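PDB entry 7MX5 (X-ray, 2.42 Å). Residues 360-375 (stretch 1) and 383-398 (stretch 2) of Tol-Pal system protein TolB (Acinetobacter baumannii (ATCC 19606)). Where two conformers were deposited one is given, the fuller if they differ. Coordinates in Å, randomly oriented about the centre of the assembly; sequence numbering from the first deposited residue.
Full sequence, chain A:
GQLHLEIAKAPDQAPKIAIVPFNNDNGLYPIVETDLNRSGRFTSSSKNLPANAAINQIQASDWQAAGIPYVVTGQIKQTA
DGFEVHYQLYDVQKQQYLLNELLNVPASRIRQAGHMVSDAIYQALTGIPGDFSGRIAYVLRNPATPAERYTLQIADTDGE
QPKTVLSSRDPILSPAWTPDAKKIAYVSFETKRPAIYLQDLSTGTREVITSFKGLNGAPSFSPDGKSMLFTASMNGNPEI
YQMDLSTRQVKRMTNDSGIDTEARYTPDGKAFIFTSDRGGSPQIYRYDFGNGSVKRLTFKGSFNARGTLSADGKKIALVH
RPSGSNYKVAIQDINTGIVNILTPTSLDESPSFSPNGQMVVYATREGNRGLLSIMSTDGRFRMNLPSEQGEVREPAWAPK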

ATOM      1  N   VAL A 360       4.191   1.352  -4.505  1.00 28.41           N
ATOM      2  CA  VAL A 360       4.745   0.452  -3.499  1.00 29.65           C
ATOM      3  C   VAL A 360       5.119   1.279  -2.277  1.00 38.96           C
ATOM      4  O   VAL A 360       5.686   2.369  -2.397  1.00 36.16           O
ATOM      5  CB  VAL A 360       5.955  -0.340  -4.046  1.00 29.12           C
ATOM      6  CG1 VAL A 360       7.026   0.600  -4.569  1.00 36.98           C
ATOM      7  CG2 VAL A 360       6.524  -1.261  -2.976  1.00 39.06           C
ATOM      8  N   VAL A 361       4.781   0.765  -1.099  1.00 36.09           N
ATOM      9  CA  VAL A 361       5.084   1.432   0.160  1.00 27.73           C
ATOM     10  C   VAL A 361       6.123   0.608   0.908  1.00 30.63           C
ATOM     11  O   VAL A 361       6.151  -0.626   0.825  1.00 30.44           O
ATOM     12  CB  VAL A 361       3.815   1.648   1.015  1.00 32.92           C
ATOM     13  CG1 VAL A 361       3.227   0.317   1.463  1.00 23.83           C
ATOM     14  CG2 VAL A 361       4.111   2.545   2.213  1.00 35.85           C
ATOM     15  N   TYR A 362       7.001   1.304   1.626  1.00 23.43           N
ATOM     16  CA  TYR A 362       8.057   0.657   2.390  1.00 29.20           C
ATOM     17  C   TYR A 362       8.501   1.599   3.497  1.00 32.19           C
ATOM     18  O   TYR A 362       8.247   2.806   3.450  1.00 32.57           O
ATOM     19  CB  TYR A 362       9.243   0.267   1.498  1.00 28.05           C
ATOM     20  CG  TYR A 362       9.920   1.440   0.823  1.00 28.91           C
ATOM     21  CD1 TYR A 362       9.353   2.049  -0.289  1.00 27.70           C
ATOM     22  CD2 TYR A 362      11.126   1.939   1.299  1.00 38.43           C
ATOM     23  CE1 TYR A 362       9.967   3.121  -0.908  1.00 42.23           C
ATOM     24  CE2 TYR A 362      11.747   3.011   0.687  1.00 37.26           C
ATOM     25  CZ  TYR A 362      11.164   3.597  -0.417  1.00 37.31           C
ATOM     26  OH  TYR A 362      11.776   4.666  -1.029  1.00 48.25           O
ATOM     27  N   ALA A 363       9.164   1.029   4.498  1.00 34.47           N
ATOM     28  CA  ALA A 363       9.659   1.783   5.641  1.00 35.15           C
ATOM     29  C   ALA A 363      11.150   2.041   5.477  1.00 35.94           C
ATOM     30  O   ALA A 363      11.914   1.120   5.168  1.00 29.48           O
ATOM     31  CB  ALA A 363       9.390   1.034   6.947  1.00 31.61           C
ATOM     32  N   THR A 364      11.558   3.289   5.683  1.00 37.37           N
ATOM     33  CA  THR A 364      12.956   3.680   5.558  1.00 38.83           C
ATOM     34  C   THR A 364      13.227   4.822   6.532  1.00 36.40           C
ATOM     35  O   THR A 364      12.368   5.189   7.340  1.00 33.38           O
ATOM     36  CB  THR A 364      13.287   4.067   4.110  1.00 37.92           C
ATOM     37  OG1 THR A 364      14.660   4.470   4.023  1.00 43.66           O
ATOM     38  CG2 THR A 364      12.398   5.210   3.649  1.00 31.16           C
ATOM     39  N   ARG A 365      14.431   5.384   6.454  1.00 42.83           N
ATOM     40  CA  ARG A 365      14.835   6.486   7.319  1.00 42.46           C
ATOM     41  C   ARG A 365      15.532   7.548   6.486  1.00 35.46           C
ATOM     42  O   ARG A 365      16.472   7.245   5.746  1.00 55.02           O
ATOM     43  CB  ARG A 365      15.765   6.005   8.440  1.00 39.92           C
ATOM     44  CG  ARG A 365      15.089   5.129   9.481  1.00 38.86           C
ATOM     45  CD  ARG A 365      16.116   4.443  10.368  1.00 52.90           C
ATOM     46  NE  ARG A 365      15.497   3.497  11.289  1.00 61.82           N
ATOM     47  CZ  ARG A 365      16.159   2.800  12.203  1.00 47.14           C
ATOM     48  NH1 ARG A 365      17.468   2.919  12.347  1.00 50.72           N
ATOM     49  NH2 ARG A 365      15.489   1.963  12.991  1.00 44.43           N
ATOM     50  N   GLU A 366      15.070   8.790   6.610  1.00 49.90           N
ATOM     51  CA  GLU A 366      15.667   9.933   5.929  1.00 43.27           C
ATOM     52  C   GLU A 366      15.967  10.998   6.971  1.00 46.82           C
ATOM     53  O   GLU A 366      15.062  11.435   7.689  1.00 48.99           O
ATOM     54  CB  GLU A 366      14.738  10.480   4.843  1.00 45.48           C
ATOM     55  CG  GLU A 366      15.456  11.161   3.692  1.00 57.39           C
ATOM     56  CD  GLU A 366      14.553  11.374   2.494  1.00 57.59           C
ATOM     57  OE1 GLU A 366      14.101  10.368   1.908  1.00 60.39           O
ATOM     58  OE2 GLU A 366      14.294  12.543   2.140  1.00 56.39           O
ATOM     59  N   GLY A 367      17.226  11.412   7.051  1.00 41.15           N
ATOM     60  CA  GLY A 367      17.623  12.295   8.134  1.00 50.04           C
ATOM     61  C   GLY A 367      17.531  11.552   9.453  1.00 46.13           C
ATOM     62  O   GLY A 367      17.995  10.415   9.581  1.00 51.28           O
ATOM     63  N   ASN A 368      16.917  12.190  10.446  1.00 41.99           N
ATOM     64  CA  ASN A 368      16.666  11.562  11.734  1.00 44.33           C
ATOM     65  C   ASN A 368      15.257  10.993  11.838  1.00 40.64           C
ATOM     66  O   ASN A 368      14.862  10.532  12.913  1.00 52.88           O
ATOM     67  CB  ASN A 368      16.911  12.563  12.865  1.00 40.33           C
ATOM     68  CG  ASN A 368      15.883  13.679  12.890  1.00 49.81           C
ATOM     69  OD1 ASN A 368      15.242  13.973  11.880  1.00 41.32           O
ATOM     70  ND2 ASN A 368      15.720  14.306  14.050  1.00 43.29           N
ATOM     71  N   ARG A 369      14.498  11.008  10.746  1.00 41.52           N
ATOM     72  CA  ARG A 369      13.091  10.634  10.757  1.00 39.47           C
ATOM     73  C   ARG A 369      12.920   9.194  10.290  1.00 42.46           C
ATOM     74  O   ARG A 369      13.509   8.787   9.284  1.00 46.61           O
ATOM     75  CB  ARG A 369      12.277  11.567   9.858  1.00 35.04           C
ATOM     76  CG  ARG A 369      12.062  12.961  10.422  1.00 44.34           C
ATOM     77  CD  ARG A 369      10.809  13.597   9.840  1.00 51.97           C
ATOM     78  NE  ARG A 369      10.902  13.760   8.393  1.00 58.66           N
ATOM     79  CZ  ARG A 369      10.174  14.613   7.687  1.00 55.50           C
ATOM     80  NH1 ARG A 369       9.281  15.401   8.262  1.00 59.17           N
ATOM     81  NH2 ARG A 369      10.343  14.673   6.369  1.00 50.41           N
ATOM     82  N   GLY A 370      12.117   8.430  11.027  1.00 33.88           N
ATOM     83  CA  GLY A 370      11.647   7.146  10.550  1.00 39.70           C
ATOM     84  C   GLY A 370      10.315   7.324   9.852  1.00 39.72           C
ATOM     85  O   GLY A 370       9.349   7.780  10.471  1.00 47.40           O
ATOM     86  N   LEU A 371      10.245   6.983   8.568  1.00 32.69           N
ATOM     87  CA  LEU A 371       9.105   7.365   7.748  1.00 37.09           C
ATOM     88  C   LEU A 371       8.704   6.226   6.822  1.00 33.94           C
ATOM     89  O   LEU A 371       9.450   5.266   6.610  1.00 32.64           O
ATOM     90  CB  LEU A 371       9.417   8.620   6.924  1.00 34.19           C
ATOM     91  CG  LEU A 371      10.693   8.594   6.077  1.00 42.80           C
ATOM     92  CD1 LEU A 371      10.417   8.087   4.668  1.00 40.51           C
ATOM     93  CD2 LEU A 371      11.324   9.974   6.031  1.00 51.91           C
ATOM     94  N   LEU A 372       7.504   6.358   6.263  1.00 40.23           N
ATOM     95  CA  LEU A 372       7.039   5.522   5.168  1.00 29.00           C
ATOM     96  C   LEU A 372       7.259   6.258   3.853  1.00 43.28           C
ATOM     97  O   LEU A 372       7.094   7.480   3.779  1.00 37.81           O
ATOM     98  CB  LEU A 372       5.557   5.176   5.321  1.00 32.56           C
ATOM     99  CG  LEU A 372       5.134   4.209   6.428  1.00 32.82           C
ATOM    100  CD1 LEU A 372       3.699   3.755   6.204  1.00 29.24           C
ATOM    101  CD2 LEU A 372       6.073   3.015   6.506  1.00 33.44           C
ATOM    102  N   SER A 373       7.634   5.512   2.820  1.00 33.34           N
ATOM    103  CA  SER A 373       7.822   6.069   1.490  1.00 39.86           C
ATOM    104  C   SER A 373       6.975   5.290   0.495  1.00 28.71           C
ATOM    105  O   SER A 373       6.919   4.059   0.546  1.00 31.81           O
ATOM    106  CB  SER A 373       9.295   6.034   1.067  1.00 41.56           C
ATOM    107  OG  SER A 373       9.976   7.202   1.493  1.00 46.48           O
ATOM    108  N   ILE A 374       6.313   6.015  -0.403  1.00 38.43           N
ATOM    109  CA  ILE A 374       5.515   5.421  -1.468  1.00 38.27           C
ATOM    110  C   ILE A 374       6.153   5.808  -2.793  1.00 39.79           C
ATOM    111  O   ILE A 374       6.345   6.998  -3.073  1.00 45.67           O
ATOM    112  CB  ILE A 374       4.046   5.869  -1.409  1.00 34.61           C
ATOM    113  CG1 ILE A 374       3.292   5.067  -0.349  1.00 38.93           C
ATOM    114  CG2 ILE A 374       3.379   5.691  -2.762  1.00 30.62           C
ATOM    115  CD1 ILE A 374       2.145   5.816   0.284  1.00 42.28           C
ATOM    116  N   MET A 375       6.487   4.806  -3.602  1.00 42.56           N
ATOM    117  CA  MET A 375       7.166   5.026  -4.869  1.00 39.01           C
ATOM    118  C   MET A 375       6.393   4.362  -5.996  1.00 41.00           C
ATOM    119  O   MET A 375       5.824   3.281  -5.820  1.00 35.82           O
ATOM    120  CB  MET A 375       8.596   4.480  -4.839  1.00 30.01           C
ATOM    121  CG  MET A 375       9.643   5.540  -4.578  1.00 46.91           C
ATOM    122  SD  MET A 375      11.294   5.090  -5.134  1.00 39.36           S
ATOM    123  CE  MET A 375      11.155   5.390  -6.889  1.00 38.34           C
ATOM    124  N   MET A 383       6.942   9.548  -2.702  1.00 45.65           N
ATOM    125  CA  MET A 383       5.963  10.116  -1.789  1.00 45.84           C
ATOM    126  C   MET A 383       6.373   9.733  -0.378  1.00 46.18           C
ATOM    127  O   MET A 383       6.623   8.555  -0.105  1.00 46.17           O
ATOM    128  CB  MET A 383       4.561   9.592  -2.115  1.00 56.07           C
ATOM    129  CG  MET A 383       3.456  10.620  -2.037  1.00 60.05           C
ATOM    130  SD  MET A 383       1.868   9.917  -2.525  1.00 72.92           S
ATOM    131  CE  MET A 383       1.331   9.162  -0.995  1.00 63.12           C
ATOM    132  N   ASN A 384       6.461  10.717   0.509  1.00 45.01           N
ATOM    133  CA  ASN A 384       6.950  10.494   1.861  1.00 43.01           C
ATOM    134  C   ASN A 384       5.824  10.650   2.872  1.00 47.32           C
ATOM    135  O   ASN A 384       5.029  11.592   2.796  1.00 36.53           O
ATOM    136  CB  ASN A 384       8.093  11.454   2.199  1.00 49.58           C
ATOM    137  CG  ASN A 384       9.411  11.020   1.592  1.00 43.21           C
ATOM    138  OD1 ASN A 384       9.653   9.829   1.396  1.00 40.42           O
ATOM    139  ND2 ASN A 384      10.272  11.984   1.291  1.00 43.76           N
ATOM    140  N   LEU A 385       5.768   9.715   3.822  1.00 39.86           N
ATOM    141  CA  LEU A 385       4.811   9.735   4.926  1.00 49.50           C
ATOM    142  C   LEU A 385       5.583   9.746   6.244  1.00 43.74           C
ATOM    143  O   LEU A 385       5.635   8.732   6.952  1.00 39.03           O
ATOM    144  CB  LEU A 385       3.866   8.536   4.871  1.00 46.68           C
ATOM    145  CG  LEU A 385       2.675   8.529   3.906  1.00 47.08           C
ATOM    146  CD1 LEU A 385       1.711   9.663   4.227  1.00 45.30           C
ATOM    147  CD2 LEU A 385       3.113   8.578   2.448  1.00 51.60           C
ATOM    148  N   PRO A 386       6.199  10.871   6.600  1.00 45.48           N
ATOM    149  CA  PRO A 386       6.956  10.927   7.851  1.00 46.86           C
ATOM    150  C   PRO A 386       6.048  11.028   9.066  1.00 50.08           C
ATOM    151  O   PRO A 386       4.905  11.482   8.998  1.00 54.40           O
ATOM    152  CB  PRO A 386       7.811  12.195   7.707  1.00 52.53           C
ATOM    153  CG  PRO A 386       7.613  12.678   6.305  1.00 47.45           C
ATOM    154  CD  PRO A 386       6.322  12.118   5.830  1.00 40.26           C
ATOM    155  N   SER A 387       6.588  10.581  10.192  1.00 52.27           N
ATOM    156  CA  SER A 387       5.941  10.741  11.481  1.00 53.65           C
ATOM    157  C   SER A 387       6.462  11.995  12.173  1.00 58.75           C
ATOM    158  O   SER A 387       7.564  12.474  11.898  1.00 57.52           O
ATOM    159  CB  SER A 387       6.181   9.514  12.363  1.00 58.57           C
ATOM    160  OG  SER A 387       5.419   9.584  13.556  1.00 58.54           O
ATOM    161  N   GLU A 388       5.642  12.535  13.077  1.00 64.37           N
ATOM    162  CA  GLU A 388       6.091  13.670  13.874  1.00 66.65           C
ATOM    163  C   GLU A 388       7.138  13.249  14.895  1.00 69.66           C
ATOM    164  O   GLU A 388       8.035  14.034  15.224  1.00 72.47           O
ATOM    165  CB  GLU A 388       4.902  14.328  14.571  1.00 85.65           C
ATOM    166  CG  GLU A 388       3.990  15.101  13.636  1.00 78.66           C
ATOM    167  CD  GLU A 388       3.361  16.310  14.299  1.00 83.46           C
ATOM    168  OE1 GLU A 388       3.965  16.852  15.249  1.00 88.16           O
ATOM    169  OE2 GLU A 388       2.261  16.719  13.872  1.00 85.49           O
ATOM    170  N   GLN A 389       7.045  12.019  15.396  1.00 70.18           N
ATOM    171  CA  GLN A 389       8.008  11.504  16.354  0.50 66.92           C
ATOM    172  C   GLN A 389       8.043   9.987  16.249  1.00 58.53           C
ATOM    173  O   GLN A 389       7.037   9.342  15.943  1.00 50.79           O
ATOM    174  CB  GLN A 389       7.677  11.942  17.787  0.50 69.07           C
ATOM    175  CG  GLN A 389       6.278  11.577  18.252  0.50 65.28           C
ATOM    176  CD  GLN A 389       5.235  12.592  17.827  0.50 67.27           C
ATOM    177  OE1 GLN A 389       5.495  13.795  17.802  0.50 65.39           O
ATOM    178  NE2 GLN A 389       4.045  12.109  17.491  0.50 70.22           N
ATOM    179  N   GLY A 390       9.224   9.427  16.494  1.00 62.60           N
ATOM    180  CA  GLY A 390       9.397   7.994  16.385  1.00 51.66           C
ATOM    181  C   GLY A 390       9.610   7.555  14.947  1.00 48.59           C
ATOM    182  O   GLY A 390       9.985   8.340  14.069  1.00 55.55           O
ATOM    183  N   GLU A 391       9.359   6.269  14.707  1.00 38.03           N
ATOM    184  CA  GLU A 391       9.536   5.676  13.392  1.00 45.23           C
ATOM    185  C   GLU A 391       8.286   4.904  12.994  1.00 38.76           C
ATOM    186  O   GLU A 391       7.509   4.454  13.839  1.00 38.27           O
ATOM    187  CB  GLU A 391      10.759   4.746  13.351  1.00 39.74           C
ATOM    188  CG  GLU A 391      10.632   3.511  14.227  1.00 47.74           C
ATOM    189  CD  GLU A 391      11.893   2.670  14.234  1.00 48.87           C
ATOM    190  OE1 GLU A 391      12.656   2.733  13.247  1.00 51.02           O
ATOM    191  OE2 GLU A 391      12.123   1.946  15.226  1.00 56.54           O
ATOM    192  N   VAL A 392       8.102   4.761  11.684  1.00 34.66           N
ATOM    193  CA  VAL A 392       6.996   4.009  11.103  1.00 38.37           C
ATOM    194  C   VAL A 392       7.568   2.755  10.459  1.00 33.80           C
ATOM    195  O   VAL A 392       8.535   2.832   9.691  1.00 42.51           O
ATOM    196  CB  VAL A 392       6.219   4.849  10.074  1.00 42.86           C
ATOM    197  CG1 VAL A 392       4.756   4.444  10.059  1.00 33.72           C
ATOM    198  CG2 VAL A 392       6.372   6.330  10.378  1.00 44.08           C
ATOM    199  N   ARG A 393       6.978   1.603  10.772  1.00 34.21           N
ATOM    200  CA  ARG A 393       7.523   0.326  10.335  1.00 39.75           C
ATOM    201  C   ARG A 393       6.412  -0.583   9.831  1.00 30.07           C
ATOM    202  O   ARG A 393       5.243  -0.445  10.204  1.00 33.05           O
ATOM    203  CB  ARG A 393       8.287  -0.380  11.466  1.00 36.96           C
ATOM    204  CG  ARG A 393       9.264   0.511  12.215  1.00 46.96           C
ATOM    205  CD  ARG A 393      10.599   0.567  11.500  1.00 33.85           C
ATOM    206  NE  ARG A 393      11.032  -0.755  11.067  1.00 36.86           N
ATOM    207  CZ  ARG A 393      12.016  -1.441  11.632  1.00 49.42           C
ATOM    208  NH1 ARG A 393      12.697  -0.954  12.656  1.00 48.53           N
ATOM    209  NH2 ARG A 393      12.323  -2.645  11.158  1.00 48.16           N
ATOM    210  N   GLU A 394       6.807  -1.522   8.969  1.00 33.62           N
ATOM    211  CA  GLU A 394       5.993  -2.637   8.494  1.00 28.37           C
ATOM    212  C   GLU A 394       4.661  -2.183   7.907  1.00 31.33           C
ATOM    213  O   GLU A 394       3.602  -2.490   8.470  1.00 32.59           O
ATOM    214  CB  GLU A 394       5.757  -3.627   9.636  1.00 35.50           C
ATOM    215  CG  GLU A 394       6.820  -4.709   9.739  1.00 37.67           C
ATOM    216  CD  GLU A 394       6.826  -5.401  11.089  1.00 43.67           C
ATOM    217  OE1 GLU A 394       6.417  -4.769  12.087  1.00 33.06           O
ATOM    218  OE2 GLU A 394       7.239  -6.578  11.153  1.00 39.78           O
ATOM    219  N   PRO A 395       4.662  -1.470   6.785  1.00 27.99           N
ATOM    220  CA  PRO A 395       3.397  -1.083   6.157  1.00 31.55           C
ATOM    221  C   PRO A 395       2.766  -2.246   5.407  1.00 26.80           C
ATOM    222  O   PRO A 395       3.432  -3.197   4.993  1.00 35.96           O
ATOM    223  CB  PRO A 395       3.810   0.034   5.195  1.00 41.19           C
ATOM    224  CG  PRO A 395       5.205  -0.319   4.816  1.00 33.97           C
ATOM    225  CD  PRO A 395       5.825  -0.959   6.036  1.00 32.88           C
ATOM    226  N   ALA A 396       1.449  -2.152   5.236  1.00 31.16           N
ATOM    227  CA  ALA A 396       0.695  -3.171   4.510  1.00 32.81           C
ATOM    228  C   ALA A 396      -0.474  -2.492   3.812  1.00 37.53           C
ATOM    229  O   ALA A 396      -1.443  -2.095   4.467  1.00 31.38           O
ATOM    230  CB  ALA A 396       0.211  -4.274   5.447  1.00 27.82           C
ATOM    231  N   TRP A 397      -0.377  -2.356   2.492  1.00 34.44           N
ATOM    232  CA  TRP A 397      -1.445  -1.742   1.714  1.00 30.24           C
ATOM    233  C   TRP A 397      -2.645  -2.677   1.645  1.00 34.51           C
ATOM    234  O   TRP A 397      -2.512  -3.848   1.277  1.00 32.05           O
ATOM    235  CB  TRP A 397      -0.947  -1.413   0.307  1.00 36.25           C
ATOM    236  CG  TRP A 397      -1.579  -0.199  -0.306  1.00 42.53           C
ATOM    237  CD1 TRP A 397      -2.912   0.090  -0.371  1.00 33.78           C
ATOM    238  CD2 TRP A 397      -0.902   0.887  -0.952  1.00 33.04           C
ATOM    239  NE1 TRP A 397      -3.105   1.289  -1.014  1.00 39.40           N
ATOM    240  CE2 TRP A 397      -1.887   1.799  -1.380  1.00 36.20           C
ATOM    241  CE3 TRP A 397       0.442   1.177  -1.207  1.00 32.94           C
ATOM    242  CZ2 TRP A 397      -1.571   2.980  -2.049  1.00 43.39           C
ATOM    243  CZ3 TRP A 397       0.754   2.350  -1.871  1.00 33.36           C
ATOM    244  CH2 TRP A 397      -0.249   3.237  -2.284  1.00 39.76           C
ATOM    245  N   ALA A 398      -3.819  -2.160   2.001  1.00 29.60           N
ATOM    246  CA  ALA A 398      -5.025  -2.974   1.972  1.00 40.29           C
ATOM    247  C   ALA A 398      -5.366  -3.360   0.534  1.00 39.55           C
ATOM    248  O   ALA A 398      -5.303  -2.519  -0.368  1.00 35.15           O
ATOM    249  CB  ALA A 398      -6.197  -2.227   2.606  1.00 31.73           C
TER

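The one salt bridge between the stretches sits near the hairpin's exposed end, where Arg365 NH2 donates to Glu391 OE1 at 2.9 Å. The carboxylate oxygen meets the guanidinium at its edge, near the plane, where the N-H bonds point. Arg365 NH2 also lies 4.1 Å from Arg393 NH1; Glu391 supplies negative charge beside both, its OE1 standing 3.7 Å from Arg393 NH1 in a long salt bridge.

The second side-chain bond is buried: Ser373 OG donates to Asn384 OD1 at 2.6 Å, joining two residues paired across the antiparallel strands 369-375 and 383-386. The backbone ladder flanks it. Leu372 N reaches Leu385 O at 3.1 Å and Leu385 N reaches Leu372 O at 2.6 Å; two pairs along, beyond Ser373 and Asn384, Ile374 N to Met383 O and Met383 N to Ile374 O are each 2.6 Å. Thus 369-375 is shared, bonding on its other edge to 360-366 through a hairpin closed by a type II' turn, with Gly367 at positive phi.

Alternation separates the side chains. Ser373 and Asn384 share one face with Leu371 and Pro386; Leu372, Leu385, Ile374 and Met383 make the other wholly apolar, and onto this greasy face strand 391-397 folds back. Leu372 CG meets Val392 CG1 at 3.7 Å, and its CD2 meets Pro395 CG at 3.8 Å. Ile374 CD1 packs 3.6 Å from Leu385 CD2 and 3.7 Å from Met383 CE, while its CG1 lies 4.0 Å from Trp397 CZ3. Val361, also pointing inward, extends the layer: its CG1 is 3.8 Å from Pro395 CB and 4.0 Å from Trp397 CE3.

Where the chain returns, space is tight. Gly370 CA lies 3.8 Å from Glu391 CA, and a CB on Gly370 would clash with Glu391 CB. Nearby, Arg369 lays one guanidinium face over Pro386, CZ to CB 3.4 Å, leaving its edge free for hydrogen bonds elsewhere in the structure.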